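Local coordinates for regulating synaptic membrane exocytosis protein 2 (Rattus norvegicus, PDB 2BWQ) that is a C2-domain-containing protein that probably takes part in regulating neurotransmitter release at presynaptic terminals, at residues I110-L114 against E115-L119. Sequence-based numbering, arbitrary orientation. Where two conformers were deposited one is given.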
loop_
_atom_site.group_PDB
_atom_site.type_symbol
_atom_site.label_atom_id
_atom_site.label_comp_id
_atom_site.label_asym_id
_atom_site.label_seq_id
_atom_site.Cartn_x
_atom_site.Cartn_y
_atom_site.Cartn_z
ATOM N N ILE A 110 -0.987 -1.983 -6.539
ATOM C CA ILE A 110 -0.378 -0.721 -6.947
ATOM C C ILE A 110 1.137 -0.929 -6.827
ATOM O O ILE A 110 1.634 -1.376 -5.801
ATOM C CB ILE A 110 -0.841 0.381 -5.960
ATOM C CG1 ILE A 110 -2.353 0.598 -6.102
ATOM C CG2 ILE A 110 -0.041 1.695 -6.134
ATOM C CD1 ILE A 110 -2.954 1.079 -4.800
ATOM N N LEU A 111 1.882 -0.659 -7.864
ATOM C CA LEU A 111 3.351 -0.913 -7.902
ATOM C C LEU A 111 4.015 0.442 -8.112
ATOM O O LEU A 111 3.832 1.046 -9.197
ATOM C CB LEU A 111 3.706 -1.904 -9.033
ATOM C CG LEU A 111 5.126 -2.376 -9.048
ATOM C CD1 LEU A 111 5.472 -3.174 -7.767
ATOM C CD2 LEU A 111 5.277 -3.291 -10.295
ATOM N N ILE A 112 4.742 0.925 -7.116
ATOM C CA ILE A 112 5.289 2.295 -7.193
ATOM C C ILE A 112 6.787 2.206 -7.299
ATOM O O ILE A 112 7.461 1.791 -6.356
ATOM C CB ILE A 112 4.864 3.106 -5.947
ATOM C CG1 ILE A 112 3.343 3.258 -5.892
ATOM C CG2 ILE A 112 5.558 4.519 -5.952
ATOM C CD1 ILE A 112 2.873 3.996 -4.650
ATOM N N GLU A 113 7.337 2.598 -8.412
ATOM C CA GLU A 113 8.797 2.734 -8.593
ATOM C C GLU A 113 9.315 3.900 -7.751
ATOM O O GLU A 113 8.771 5.022 -7.883
ATOM C CB GLU A 113 9.155 2.970 -10.075
ATOM C CG GLU A 113 8.858 1.730 -10.920
ATOM C CD GLU A 113 9.899 0.673 -10.791
ATOM O OE1 GLU A 113 10.919 0.806 -10.098
ATOM O OE2 GLU A 113 9.664 -0.375 -11.418
ATOM N N LEU A 114 10.317 3.676 -6.907
ATOM C CA LEU A 114 10.790 4.773 -6.054
ATOM C C LEU A 114 11.301 5.965 -6.835
ATOM O O LEU A 114 11.095 7.100 -6.371
ATOM C CB LEU A 114 11.862 4.315 -5.062
ATOM C CG LEU A 114 11.334 3.890 -3.689
ATOM C CD1 LEU A 114 10.792 5.170 -3.001
ATOM C CD2 LEU A 114 10.273 2.808 -3.777
ATOM N N GLU A 115 11.936 5.746 -7.995
ATOM C CA GLU A 115 12.633 6.841 -8.668
ATOM C C GLU A 115 11.677 7.936 -9.084
ATOM O O GLU A 115 12.135 9.065 -9.219
ATOM C CB GLU A 115 13.353 6.286 -9.901
ATOM C CG GLU A 115 14.173 7.309 -10.710
ATOM C CD GLU A 115 15.473 7.767 -10.051
ATOM O OE1 GLU A 115 15.799 7.445 -8.868
ATOM O OE2 GLU A 115 16.237 8.484 -10.760
ATOM N N THR A 116 10.418 7.628 -9.312
ATOM C CA THR A 116 9.505 8.691 -9.657
ATOM C C THR A 116 8.355 8.824 -8.702
ATOM O O THR A 116 7.332 9.414 -9.042
ATOM C CB THR A 116 8.977 8.503 -11.107
ATOM O OG1 THR A 116 8.459 7.179 -11.234
ATOM C CG2 THR A 116 10.142 8.752 -12.166
ATOM N N ALA A 117 8.445 8.208 -7.536
ATOM C CA ALA A 117 7.369 8.237 -6.572
ATOM C C ALA A 117 7.119 9.662 -6.054
ATOM O O ALA A 117 8.009 10.537 -6.035
ATOM C CB ALA A 117 7.764 7.368 -5.365
ATOM N N LEU A 118 5.890 9.879 -5.662
ATOM C CA LEU A 118 5.464 11.134 -5.014
ATOM C C LEU A 118 5.922 11.181 -3.548
ATOM O O LEU A 118 5.140 10.908 -2.640
ATOM C CB LEU A 118 3.918 11.266 -5.100
ATOM C CG LEU A 118 3.382 11.495 -6.514
ATOM C CD1 LEU A 118 1.911 11.140 -6.597
ATOM C CD2 LEU A 118 3.546 12.911 -6.932
ATOM N N LEU A 119 7.183 11.496 -3.340
ATOM C CA LEU A 119 7.750 11.523 -1.985
ATOM C C LEU A 119 7.570 12.883 -1.341
ATOM O O LEU A 119 8.558 13.473 -0.862
ATOM C CB LEU A 119 9.238 11.143 -2.083
ATOM C CG LEU A 119 9.439 9.743 -2.684
ATOM C CD1 LEU A 119 10.930 9.439 -2.803
ATOM C CD2 LEU A 119 8.800 8.670 -1.844
HETATM O O HOH W 1 6.633 6.044 -9.478
HETATM O O HOH W 2 12.461 3.015 -9.227
HETATM O O HOH W 3 10.755 9.845 -6.304
#
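Ile112 and Leu114 meet Ala117 and Leu119 in a local turn contact of the C2-domain beta-sandwich. The chain leaves edge strand 105-113 of one sheet here and bends toward strand 123-127 of the other. Leu114 and Glu115 take 3-10 conformation. The turn is closed by Ala117 N donating to Leu114 O at 3.1 Å and 162°. One residue earlier, Thr116 N reaches Glu113 O in a weak bond.

The methyl of Ala117 points back at the strand end. Ile112 meets it with the CG2 branch, CG2 to CB 3.7 Å. That branch is set anti to the backbone N of Ile112 by a chi1 of -63°. In the Leu114 conformer given, its side chain crosses Leu119 at about a right angle, CD1 of Leu114 4.2 Å from CD2 of Leu119. A second conformer of Leu114 was also modelled. Phe84 packs on both leucines. Leu11 of strand 6-14, in the opposite sheet, touches Ile112 and Leu119, so the turn's apolar side joins the sandwich interior.

The polar side is bridged by water. One water accepts from Glu115 N and also bonds Glu113 OE1. Another donates to both Leu114 O and Ala117 O. The carboxylate of Glu115 turns to Arg85, its salt-bridge partner through OE2. Thr116 holds OG1 between its backbone N and carbonyl carbon, chi1 52°. From there OG1 shares a water with Glu113 O, 2.8 Å from that water to OG1 and 2.9 Å to the carbonyl oxygen.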